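Local coordinates for L-Ala-D/L-Glu Epimerase (PDB 1JPD), which belongs to the enolase superfamily of enzymes, in which an N-terminal alpha+beta capping domain is set against a C-terminal barrel domain, at residues F10-P15 / T282-S287; P52-S57 / S230-S235; E79-I84 / N92-A97; A166-T169 / D173-L176. All coordinates share one frame; numbering follows the deposited sequence.

Interaction 1 of 4, residues F10-P15 / T282-S287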
loop_
_atom_site.group_PDB
_atom_site.type_symbol
_atom_site.label_atom_id
_atom_site.label_comp_id
_atom_site.label_asym_id
_atom_site.label_seq_id
_atom_site.Cartn_x
_atom_site.Cartn_y
_atom_site.Cartn_z
ATOM N N PHE A 10 -1.627 21.883 -0.117
ATOM C CA PHE A 10 -1.103 22.124 -1.453
ATOM C C PHE A 10 -0.920 20.841 -2.253
ATOM O O PHE A 10 -0.644 19.768 -1.713
ATOM C CB PHE A 10 0.197 22.947 -1.400
ATOM C CG PHE A 10 1.250 22.387 -0.490
ATOM C CD1 PHE A 10 2.294 21.626 -0.999
ATOM C CD2 PHE A 10 1.217 22.647 0.876
ATOM C CE1 PHE A 10 3.291 21.136 -0.163
ATOM C CE2 PHE A 10 2.213 22.156 1.723
ATOM C CZ PHE A 10 3.251 21.403 1.199
ATOM N N GLU A 11 -1.090 20.983 -3.557
ATOM C CA GLU A 11 -1.021 19.883 -4.493
ATOM C C GLU A 11 0.347 19.764 -5.160
ATOM O O GLU A 11 0.961 20.769 -5.493
ATOM C CB GLU A 11 -2.146 20.107 -5.510
ATOM C CG GLU A 11 -2.105 19.328 -6.793
ATOM C CD GLU A 11 -3.293 19.669 -7.671
ATOM O OE1 GLU A 11 -3.690 20.852 -7.688
ATOM O OE2 GLU A 11 -3.827 18.765 -8.347
ATOM N N GLU A 12 0.817 18.529 -5.345
ATOM C CA GLU A 12 2.110 18.275 -5.978
ATOM C C GLU A 12 2.096 17.135 -7.001
ATOM O O GLU A 12 1.733 16.005 -6.679
ATOM C CB GLU A 12 3.168 17.944 -4.920
ATOM C CG GLU A 12 3.484 19.058 -3.954
ATOM C CD GLU A 12 4.617 18.703 -3.004
ATOM O OE1 GLU A 12 4.873 17.489 -2.792
ATOM O OE2 GLU A 12 5.244 19.643 -2.458
ATOM N N ALA A 13 2.515 17.424 -8.227
ATOM C CA ALA A 13 2.573 16.396 -9.260
ATOM C C ALA A 13 4.032 16.025 -9.528
ATOM O O ALA A 13 4.733 16.731 -10.255
ATOM C CB ALA A 13 1.913 16.893 -10.545
ATOM N N TRP A 14 4.487 14.917 -8.948
ATOM C CA TRP A 14 5.873 14.474 -9.123
ATOM C C TRP A 14 6.102 13.630 -10.377
ATOM O O TRP A 14 5.410 12.642 -10.608
ATOM C CB TRP A 14 6.338 13.682 -7.897
ATOM C CG TRP A 14 6.289 14.452 -6.606
ATOM C CD1 TRP A 14 5.171 14.793 -5.888
ATOM C CD2 TRP A 14 7.408 14.943 -5.861
ATOM N NE1 TRP A 14 5.531 15.456 -4.740
ATOM C CE2 TRP A 14 6.896 15.561 -4.696
ATOM C CE3 TRP A 14 8.796 14.918 -6.061
ATOM C CZ2 TRP A 14 7.724 16.151 -3.737
ATOM C CZ3 TRP A 14 9.622 15.505 -5.105
ATOM C CH2 TRP A 14 9.081 16.112 -3.957
ATOM N N PRO A 15 7.097 14.004 -11.195
ATOM C CA PRO A 15 7.422 13.285 -12.429
ATOM C C PRO A 15 7.838 11.844 -12.152
ATOM O O PRO A 15 8.394 11.548 -11.090
ATOM C CB PRO A 15 8.582 14.097 -13.007
ATOM C CG PRO A 15 8.385 15.456 -12.439
ATOM C CD PRO A 15 7.996 15.158 -11.022
ATOM N N THR A 282 5.712 9.929 -2.274
ATOM C CA THR A 282 7.061 10.344 -1.889
ATOM C C THR A 282 7.364 9.600 -0.594
ATOM O O THR A 282 6.477 8.937 -0.034
ATOM C CB THR A 282 7.168 11.856 -1.603
ATOM O OG1 THR A 282 6.554 12.148 -0.343
ATOM C CG2 THR A 282 6.494 12.661 -2.696
ATOM N N SER A 283 8.600 9.711 -0.111
ATOM C CA SER A 283 8.983 9.027 1.119
ATOM C C SER A 283 8.059 9.359 2.285
ATOM O O SER A 283 7.888 8.549 3.197
ATOM C CB SER A 283 10.424 9.363 1.494
ATOM O OG SER A 283 11.329 8.820 0.550
ATOM N N ARG A 284 7.451 10.543 2.249
ATOM C CA ARG A 284 6.555 10.965 3.317
ATOM C C ARG A 284 5.456 9.951 3.589
ATOM O O ARG A 284 5.129 9.679 4.739
ATOM C CB ARG A 284 5.931 12.327 2.986
ATOM C CG ARG A 284 6.864 13.521 3.228
ATOM C CD ARG A 284 6.183 14.841 2.891
ATOM N NE ARG A 284 5.689 14.823 1.519
ATOM C CZ ARG A 284 5.694 15.868 0.700
ATOM N NH1 ARG A 284 6.165 17.037 1.115
ATOM N NH2 ARG A 284 5.258 15.731 -0.545
ATOM N N ALA A 285 4.896 9.380 2.529
ATOM C CA ALA A 285 3.820 8.406 2.682
ATOM C C ALA A 285 4.311 7.053 3.185
ATOM O O ALA A 285 3.605 6.377 3.930
ATOM C CB ALA A 285 3.065 8.236 1.362
ATOM N N ILE A 286 5.512 6.652 2.780
ATOM C CA ILE A 286 6.045 5.374 3.228
ATOM C C ILE A 286 6.333 5.476 4.727
ATOM O O ILE A 286 5.914 4.614 5.505
ATOM C CB ILE A 286 7.335 5.001 2.467
ATOM C CG1 ILE A 286 7.071 5.011 0.962
ATOM C CG2 ILE A 286 7.787 3.610 2.865
ATOM C CD1 ILE A 286 5.921 4.091 0.539
ATOM N N SER A 287 7.030 6.540 5.127
ATOM C CA SER A 287 7.359 6.766 6.536
ATOM C C SER A 287 6.113 6.639 7.400
ATOM O O SER A 287 6.151 6.030 8.463
ATOM C CB SER A 287 7.953 8.164 6.748
ATOM O OG SER A 287 9.169 8.334 6.041
#
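Glu12 and Arg284 form the ionic part of this contact. Arg284 NH2 donates to Glu12 OE1 at 2.9 Å, and the bond is fairly straight (156°). The oxygen lies in the guanidinium plane. The nitrogen comes to OE1 on the syn side, but out of the carboxylate plane. The two flat groups are turned 35° from each other. Glu12 reaches across with its chain extended beyond CG. Arg284 bends at chi3 (-56°), and NH2 is the nitrogen that reaches OE1. A second salt bridge joins the same NH2 to Glu47.

Hydrogen bonding adds a second grip on Glu12 OE1. Trp14 NE1, two residues along the strand, donates to Glu12 OE1 at 2.9 Å in a more bent bond. The indole and the arginine reach this oxygen from opposite faces of the carboxylate plane. Two donors therefore hold the carboxylate in place.

The contact spans the two domains of the enolase fold. Residues 10-15 lie on an outer strand of the three-stranded antiparallel sheet of the N-terminal domain. Residues 282-287 start helix 283-289 of the barrel domain.

Apolar packing comes from Thr282. Thr282 CG2 makes a CH-pi contact with one face of Trp14, 3.7 Å from the centroid of the five-membered ring. The nearest ring atom, Trp14 CE2, is 3.5 Å from Thr282 CG2.

Helix capping occupies the other branch of Thr282. Thr282 OG1 accepts from Arg284 N at 3.2 Å, so Thr282 is the N-cap. OG1 is also hydrogen-bonded to Glu47, which also pairs with Arg284.

Interaction 2 of 4, residues P52-S57 / S230-S235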
loop_
_atom_site.group_PDB
_atom_site.type_symbol
_atom_site.label_atom_id
_atom_site.label_comp_id
_atom_site.label_asym_id
_atom_site.label_seq_id
_atom_site.Cartn_x
_atom_site.Cartn_y
_atom_site.Cartn_z
ATOM N N PRO A 52 -7.854 7.374 -8.070
ATOM C CA PRO A 52 -8.819 7.492 -9.169
ATOM C C PRO A 52 -9.890 6.402 -9.130
ATOM O O PRO A 52 -11.091 6.697 -9.145
ATOM C CB PRO A 52 -7.937 7.401 -10.418
ATOM C CG PRO A 52 -6.658 8.045 -9.967
ATOM C CD PRO A 52 -6.470 7.439 -8.578
ATOM N N ARG A 53 -9.449 5.148 -9.045
ATOM C CA ARG A 53 -10.374 4.017 -9.027
ATOM C C ARG A 53 -11.469 4.057 -7.950
ATOM O O ARG A 53 -12.368 3.217 -7.959
ATOM C CB ARG A 53 -9.603 2.695 -8.916
ATOM C CG ARG A 53 -10.474 1.489 -9.246
ATOM C CD ARG A 53 -9.762 0.185 -8.985
ATOM N NE ARG A 53 -10.634 -0.975 -9.172
ATOM C CZ ARG A 53 -11.901 -1.038 -8.772
ATOM N NH1 ARG A 53 -12.473 -0.002 -8.171
ATOM N NH2 ARG A 53 -12.589 -2.156 -8.936
ATOM N N TYR A 54 -11.412 5.026 -7.040
ATOM C CA TYR A 54 -12.417 5.131 -5.981
ATOM C C TYR A 54 -13.134 6.478 -5.996
ATOM O O TYR A 54 -13.750 6.884 -5.005
ATOM C CB TYR A 54 -11.782 4.921 -4.605
ATOM C CG TYR A 54 -11.331 3.498 -4.315
ATOM C CD1 TYR A 54 -10.574 3.198 -3.175
ATOM C CD2 TYR A 54 -11.677 2.448 -5.163
ATOM C CE1 TYR A 54 -10.180 1.891 -2.899
ATOM C CE2 TYR A 54 -11.286 1.138 -4.892
ATOM C CZ TYR A 54 -10.541 0.866 -3.762
ATOM O OH TYR A 54 -10.174 -0.436 -3.485
ATOM N N GLY A 55 -13.037 7.174 -7.125
ATOM C CA GLY A 55 -13.711 8.454 -7.273
ATOM C C GLY A 55 -13.063 9.645 -6.587
ATOM O O GLY A 55 -13.762 10.497 -6.019
ATOM N N GLU A 56 -11.737 9.722 -6.637
ATOM C CA GLU A 56 -11.036 10.837 -6.022
ATOM C C GLU A 56 -10.095 11.454 -7.047
ATOM O O GLU A 56 -9.534 10.772 -7.900
ATOM C CB GLU A 56 -10.204 10.370 -4.844
ATOM C CG GLU A 56 -10.938 9.603 -3.773
ATOM C CD GLU A 56 -9.990 9.149 -2.665
ATOM O OE1 GLU A 56 -8.858 8.711 -2.994
ATOM O OE2 GLU A 56 -10.383 9.222 -1.479
ATOM N N SER A 57 -9.933 12.761 -6.949
ATOM C CA SER A 57 -9.040 13.511 -7.822
ATOM C C SER A 57 -8.381 14.484 -6.855
ATOM O O SER A 57 -8.803 14.568 -5.698
ATOM C CB SER A 57 -9.858 14.271 -8.859
ATOM O OG SER A 57 -10.765 15.141 -8.197
ATOM N N SER A 230 -10.493 -5.055 -3.156
ATOM C CA SER A 230 -11.634 -5.491 -2.351
ATOM C C SER A 230 -11.511 -5.164 -0.873
ATOM O O SER A 230 -12.470 -5.329 -0.127
ATOM C CB SER A 230 -11.855 -6.995 -2.498
ATOM O OG SER A 230 -12.129 -7.341 -3.843
ATOM N N CYS A 231 -10.344 -4.700 -0.445
ATOM C CA CYS A 231 -10.140 -4.362 0.957
ATOM C C CYS A 231 -9.819 -2.892 1.234
ATOM O O CYS A 231 -8.759 -2.413 0.835
ATOM C CB CYS A 231 -9.008 -5.200 1.530
ATOM S SG CYS A 231 -8.510 -4.643 3.166
ATOM N N HIS A 232 -10.712 -2.188 1.932
ATOM C CA HIS A 232 -10.479 -0.779 2.270
ATOM C C HIS A 232 -10.299 -0.584 3.768
ATOM O O HIS A 232 -9.265 -0.093 4.231
ATOM C CB HIS A 232 -11.648 0.121 1.867
ATOM C CG HIS A 232 -12.021 0.046 0.424
ATOM N ND1 HIS A 232 -12.682 1.073 -0.216
ATOM C CD2 HIS A 232 -11.897 -0.948 -0.486
ATOM C CE1 HIS A 232 -12.951 0.713 -1.458
ATOM N NE2 HIS A 232 -12.486 -0.509 -1.647
ATOM N N THR A 233 -11.339 -0.943 4.515
ATOM C CA THR A 233 -11.341 -0.790 5.964
ATOM C C THR A 233 -11.883 -2.045 6.646
ATOM O O THR A 233 -12.222 -3.017 5.978
ATOM C CB THR A 233 -12.227 0.409 6.379
ATOM O OG1 THR A 233 -13.603 0.091 6.139
ATOM C CG2 THR A 233 -11.868 1.646 5.565
ATOM N N ARG A 234 -11.977 -2.013 7.974
ATOM C CA ARG A 234 -12.497 -3.151 8.734
ATOM C C ARG A 234 -13.898 -3.530 8.268
ATOM O O ARG A 234 -14.317 -4.678 8.388
ATOM C CB ARG A 234 -12.527 -2.818 10.225
ATOM C CG ARG A 234 -11.147 -2.768 10.861
ATOM C CD ARG A 234 -11.205 -2.151 12.225
ATOM N NE ARG A 234 -11.527 -0.730 12.143
ATOM C CZ ARG A 234 -11.821 0.029 13.195
ATOM N NH1 ARG A 234 -11.840 -0.501 14.411
ATOM N NH2 ARG A 234 -12.086 1.318 13.033
ATOM N N SER A 235 -14.604 -2.550 7.720
ATOM C CA SER A 235 -15.960 -2.722 7.227
ATOM C C SER A 235 -16.116 -3.817 6.158
ATOM O O SER A 235 -17.184 -4.423 6.044
ATOM C CB SER A 235 -16.453 -1.374 6.687
ATOM O OG SER A 235 -17.742 -1.459 6.109
#
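Tyr54 and His232 stack their rings where the two domains of this enolase-superfamily fold meet. Tyr54 belongs to a loop of the N-terminal capping domain, between strand 42-48 and helix 58-66. His232 belongs to the loop that follows barrel strand 225-227. The rings form an offset stack, with centroids 4.2 Å apart and planes 19° from parallel. The two side chains come from opposite directions, and only their outer parts overlap.

The Tyr54 side chain can be followed outward. CB points toward the 230-235 loop. Chi1 of -70° places CG opposite the carbonyl carbon and carries the ring across to the histidine. Tyr54 CD1 is the first ring atom to approach, 3.8 Å from His232 CE1. Farther out, Tyr54 CE1 lies over the histidine face, 3.3 Å from His232 CE1. On the other side of the ring, Tyr54 CE2 is 3.8 Å from His232 NE2. Tyr54 CZ lies 3.2 Å from His232 NE2. The CE1 and NE2 side of the imidazole thus lies over the hydroxyl end of the phenol ring, offset toward its rim. At the tip, Tyr54 OH lies 3.0 Å from His232 NE2 and is hydrogen-bonded to the backbone O of Glu229, just before the second loop. His232 NE2 makes a weak hydrogen bond to that same carbonyl.

Tyr51 meets Tyr54 edge-to-face. Asn236 OD1 accepts from the backbone N of both His232 and Thr233. The next turn of this loop is an ST turn, in which Thr233 OG1 accepts from Ser235 N at 3.2 Å.

Interaction 3 of 4, residues E79-I84 / N92-A97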
loop_
_atom_site.group_PDB
_atom_site.type_symbol
_atom_site.label_atom_id
_atom_site.label_comp_id
_atom_site.label_asym_id
_atom_site.label_seq_id
_atom_site.Cartn_x
_atom_site.Cartn_y
_atom_site.Cartn_z
ATOM N N GLU A 79 -8.823 11.017 16.983
ATOM C CA GLU A 79 -10.008 10.245 17.326
ATOM C C GLU A 79 -11.267 10.914 16.781
ATOM O O GLU A 79 -12.185 10.233 16.325
ATOM C CB GLU A 79 -10.129 10.071 18.840
ATOM C CG GLU A 79 -11.201 9.071 19.230
ATOM C CD GLU A 79 -11.586 9.162 20.691
ATOM O OE1 GLU A 79 -10.775 8.768 21.558
ATOM O OE2 GLU A 79 -12.709 9.638 20.970
ATOM N N GLU A 80 -11.302 12.245 16.817
ATOM C CA GLU A 80 -12.457 12.996 16.325
ATOM C C GLU A 80 -12.525 12.996 14.798
ATOM O O GLU A 80 -13.609 13.028 14.217
ATOM C CB GLU A 80 -12.421 14.452 16.828
ATOM C CG GLU A 80 -12.319 14.620 18.347
ATOM C CD GLU A 80 -12.374 16.079 18.791
ATOM O OE1 GLU A 80 -13.482 16.660 18.826
ATOM O OE2 GLU A 80 -11.306 16.650 19.099
ATOM N N LEU A 81 -11.364 12.955 14.148
ATOM C CA LEU A 81 -11.294 12.964 12.685
ATOM C C LEU A 81 -11.923 11.742 12.018
ATOM O O LEU A 81 -12.438 11.839 10.906
ATOM C CB LEU A 81 -9.840 13.086 12.229
ATOM C CG LEU A 81 -9.600 13.021 10.722
ATOM C CD1 LEU A 81 -10.293 14.187 10.035
ATOM C CD2 LEU A 81 -8.110 13.045 10.452
ATOM N N GLN A 82 -11.876 10.598 12.696
ATOM C CA GLN A 82 -12.427 9.352 12.167
ATOM C C GLN A 82 -13.938 9.415 11.937
ATOM O O GLN A 82 -14.480 8.708 11.080
ATOM C CB GLN A 82 -12.112 8.191 13.118
ATOM C CG GLN A 82 -10.630 7.984 13.410
ATOM C CD GLN A 82 -9.791 7.865 12.151
ATOM O OE1 GLN A 82 -10.095 7.075 11.258
ATOM N NE2 GLN A 82 -8.723 8.645 12.080
ATOM N N LYS A 83 -14.618 10.266 12.700
ATOM C CA LYS A 83 -16.064 10.391 12.586
ATOM C C LYS A 83 -16.503 11.496 11.627
ATOM O O LYS A 83 -17.641 11.490 11.162
ATOM C CB LYS A 83 -16.666 10.621 13.970
ATOM C CG LYS A 83 -16.239 9.583 14.997
ATOM C CD LYS A 83 -16.615 10.020 16.398
ATOM C CE LYS A 83 -15.954 9.151 17.445
ATOM N NZ LYS A 83 -16.077 9.782 18.791
ATOM N N ILE A 84 -15.600 12.429 11.323
ATOM C CA ILE A 84 -15.905 13.533 10.409
ATOM C C ILE A 84 -15.822 13.153 8.927
ATOM O O ILE A 84 -16.797 13.287 8.190
ATOM C CB ILE A 84 -14.959 14.739 10.635
ATOM C CG1 ILE A 84 -15.216 15.362 12.003
ATOM C CG2 ILE A 84 -15.166 15.779 9.535
ATOM C CD1 ILE A 84 -14.286 16.520 12.319
ATOM N N ASN A 92 -6.641 10.414 4.955
ATOM C CA ASN A 92 -5.288 9.892 5.102
ATOM C C ASN A 92 -4.274 11.011 5.325
ATOM O O ASN A 92 -3.432 10.920 6.226
ATOM C CB ASN A 92 -4.894 9.063 3.879
ATOM C CG ASN A 92 -3.547 8.381 4.048
ATOM O OD1 ASN A 92 -3.193 7.942 5.151
ATOM N ND2 ASN A 92 -2.793 8.275 2.955
ATOM N N ALA A 93 -4.352 12.066 4.516
ATOM C CA ALA A 93 -3.428 13.185 4.672
ATOM C C ALA A 93 -3.581 13.824 6.058
ATOM O O ALA A 93 -2.587 14.088 6.741
ATOM C CB ALA A 93 -3.666 14.218 3.598
ATOM N N LEU A 94 -4.819 14.057 6.485
ATOM C CA LEU A 94 -5.047 14.672 7.788
ATOM C C LEU A 94 -4.627 13.785 8.952
ATOM O O LEU A 94 -3.941 14.236 9.878
ATOM C CB LEU A 94 -6.516 15.062 7.940
ATOM C CG LEU A 94 -6.941 16.135 6.945
ATOM C CD1 LEU A 94 -8.418 16.434 7.105
ATOM C CD2 LEU A 94 -6.099 17.381 7.152
ATOM N N ASP A 95 -5.041 12.525 8.908
ATOM C CA ASP A 95 -4.704 11.587 9.968
ATOM C C ASP A 95 -3.185 11.482 10.093
ATOM O O ASP A 95 -2.640 11.518 11.194
ATOM C CB ASP A 95 -5.328 10.215 9.675
ATOM C CG ASP A 95 -5.094 9.208 10.791
ATOM O OD1 ASP A 95 -4.100 8.458 10.733
ATOM O OD2 ASP A 95 -5.901 9.167 11.738
ATOM N N CYS A 96 -2.497 11.372 8.962
ATOM C CA CYS A 96 -1.048 11.274 9.000
ATOM C C CYS A 96 -0.433 12.581 9.471
ATOM O O CYS A 96 0.531 12.567 10.230
ATOM C CB CYS A 96 -0.496 10.886 7.627
ATOM S SG CYS A 96 -0.897 9.184 7.160
ATOM N N ALA A 97 -0.981 13.709 9.030
ATOM C CA ALA A 97 -0.453 14.999 9.459
ATOM C C ALA A 97 -0.579 15.130 10.983
ATOM O O ALA A 97 0.321 15.650 11.636
ATOM C CB ALA A 97 -1.195 16.127 8.768
#
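An antiparallel helix pair in the N-terminal domain brings Leu81 and Gln82 against Leu94 and Asp95. The axes of the two short segments come within 10.3 Å, and their directions differ by 174°. Leu81 and Asp95 have the nearest CA atoms.

Leu81 carries the apolar part. Its CG stands opposite the backbone N (chi1 176°), which sends both methyl groups toward helix 89-104. CD2 is the closer one. Leu81 CD2 lies 3.6 Å from Leu94 CB and 3.5 Å from Asp95 N, so it rests on the backbone of the facing helix. The other methyl, Leu81 CD1, comes to 4.1 Å from Leu94 CD1. The two leucine side chains cross at about a right angle.

The polar part lies beside it. Gln82 folds at chi2 (-53°), and this turns its amide toward the partner helix. Gln82 NE2 comes to 2.9 Å from Asp95 OD2, with amide and carboxylate planes nearly perpendicular. The same OD2 is hydrogen-bonded to Thr258 OG1 of the barrel domain. NE2 also makes a weak hydrogen bond to Arg78 O in its own helix.

Several elements surround the pair. Leu81 also touches Arg91 and Leu98 of the longer helix. Leu94 packs on Val35 of strand 29-39, and Thr258 places helix 257-269 beside the carboxylate of Asp95.

Interaction 4 of 4, residues A166-T169 / D173-L176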
loop_
_atom_site.group_PDB
_atom_site.type_symbol
_atom_site.label_atom_id
_atom_site.label_comp_id
_atom_site.label_asym_id
_atom_site.label_seq_id
_atom_site.Cartn_x
_atom_site.Cartn_y
_atom_site.Cartn_z
ATOM N N ALA A 166 8.834 -20.008 -16.760
ATOM C CA ALA A 166 10.132 -19.429 -17.111
ATOM C C ALA A 166 10.719 -18.595 -15.967
ATOM O O ALA A 166 11.925 -18.626 -15.737
ATOM C CB ALA A 166 10.016 -18.582 -18.370
ATOM N N ILE A 167 9.871 -17.855 -15.253
ATOM C CA ILE A 167 10.326 -17.035 -14.124
ATOM C C ILE A 167 10.851 -17.892 -12.958
ATOM O O ILE A 167 11.980 -17.688 -12.490
ATOM C CB ILE A 167 9.188 -16.096 -13.619
ATOM C CG1 ILE A 167 8.941 -14.995 -14.655
ATOM C CG2 ILE A 167 9.549 -15.482 -12.275
ATOM C CD1 ILE A 167 7.682 -14.170 -14.404
ATOM N N ARG A 168 10.042 -18.844 -12.491
ATOM C CA ARG A 168 10.461 -19.711 -11.391
ATOM C C ARG A 168 11.736 -20.487 -11.731
ATOM O O ARG A 168 12.595 -20.678 -10.872
ATOM C CB ARG A 168 9.352 -20.700 -11.012
ATOM C CG ARG A 168 9.820 -21.777 -10.032
ATOM C CD ARG A 168 10.465 -21.147 -8.804
ATOM N NE ARG A 168 9.480 -20.729 -7.809
ATOM C CZ ARG A 168 9.712 -19.825 -6.863
ATOM N NH1 ARG A 168 10.895 -19.232 -6.783
ATOM N NH2 ARG A 168 8.768 -19.535 -5.981
ATOM N N THR A 169 11.854 -20.939 -12.975
ATOM C CA THR A 169 13.037 -21.682 -13.402
ATOM C C THR A 169 14.276 -20.788 -13.299
ATOM O O THR A 169 15.375 -21.266 -13.004
ATOM C CB THR A 169 12.914 -22.173 -14.875
ATOM O OG1 THR A 169 11.768 -23.026 -15.014
ATOM C CG2 THR A 169 14.165 -22.940 -15.292
ATOM N N ASP A 173 15.058 -19.737 -6.170
ATOM C CA ASP A 173 15.100 -19.410 -4.747
ATOM C C ASP A 173 14.352 -18.147 -4.364
ATOM O O ASP A 173 14.167 -17.874 -3.181
ATOM C CB ASP A 173 16.546 -19.282 -4.269
ATOM C CG ASP A 173 17.305 -20.581 -4.372
ATOM O OD1 ASP A 173 16.741 -21.624 -3.974
ATOM O OD2 ASP A 173 18.463 -20.559 -4.844
ATOM N N ALA A 174 13.933 -17.375 -5.358
ATOM C CA ALA A 174 13.216 -16.137 -5.097
ATOM C C ALA A 174 11.830 -16.398 -4.539
ATOM O O ALA A 174 11.177 -17.371 -4.920
ATOM C CB ALA A 174 13.098 -15.335 -6.381
ATOM N N THR A 175 11.392 -15.548 -3.614
ATOM C CA THR A 175 10.042 -15.656 -3.065
ATOM C C THR A 175 9.189 -14.906 -4.093
ATOM O O THR A 175 9.470 -13.746 -4.405
ATOM C CB THR A 175 9.901 -14.937 -1.713
ATOM O OG1 THR A 175 10.782 -15.531 -0.751
ATOM C CG2 THR A 175 8.462 -15.032 -1.213
ATOM N N LEU A 176 8.162 -15.557 -4.627
ATOM C CA LEU A 176 7.319 -14.931 -5.643
ATOM C C LEU A 176 5.872 -14.690 -5.227
ATOM O O LEU A 176 5.242 -15.557 -4.622
ATOM C CB LEU A 176 7.297 -15.792 -6.914
ATOM C CG LEU A 176 8.600 -16.248 -7.558
ATOM C CD1 LEU A 176 8.286 -17.197 -8.699
ATOM C CD2 LEU A 176 9.375 -15.046 -8.064
HETATM O O HOH W 1 7.819 -18.264 -3.502
#
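Arg168 lies with one face of its guanidinium on Leu176, and this is the tight part of the contact. Leu176 CD1 sits over the centre of the group, 3.5 Å from Arg168 CZ. The arginine gets there by folding back. CG is opposite the backbone N (chi1 170°), and the chain then bends at chi2 and chi3. The same methyl, Leu176 CD1, also touches Ile167 CG2 at 4.2 Å, so it meets both helix residues.

The edge of the guanidinium is held by polar bonds. Arg168 NH1 donates to Ala174 O at 2.6 Å in a nearly straight bond (173°). The bond lies in both the guanidinium plane and the carbonyl plane. NH1 also bonds to Val171 O, and NE bonds to Leu199 O, which fixes the rotation of the group.

The looser side has a water. It accepts from Arg168 NH2 at 2.9 Å and from Leu176 N at 3.0 Å, so it bridges the arginine to the backbone of Leu176. Asp173 is exposed, and its CB is directed away from the helix. Asp173 OD1 stays 6.9 Å from Arg168 NH1, too far for a salt bridge.

The arrangement belongs to the beta-alpha-beta unit of strand 150-154, helix 160-170 and strand 175-179. Here the end of the helix packs on the start of the next parallel strand, as in the repeating units of a TIM-type barrel.

From the N terminus, strand 6-15 opens the long loop that interaction 1 closes at the start of helix 283-289. The other three contacts nest inside it. Residues 52-57 open the next loop, which interaction 2 closes at 230-235. Interactions 3 and 4 lie within that one, in series, and no loops cross. Both are short: 79-84 with 92-97 joins two helices of the N-terminal domain, and 166-169 with 173-176 joins helix to strand in the barrel. Interactions 1 and 2 tie the two domains together, with centres about 19 Å apart. Interactions 3 and 4 lie on opposite sides of the chain's centre, their centres about 41 Å apart.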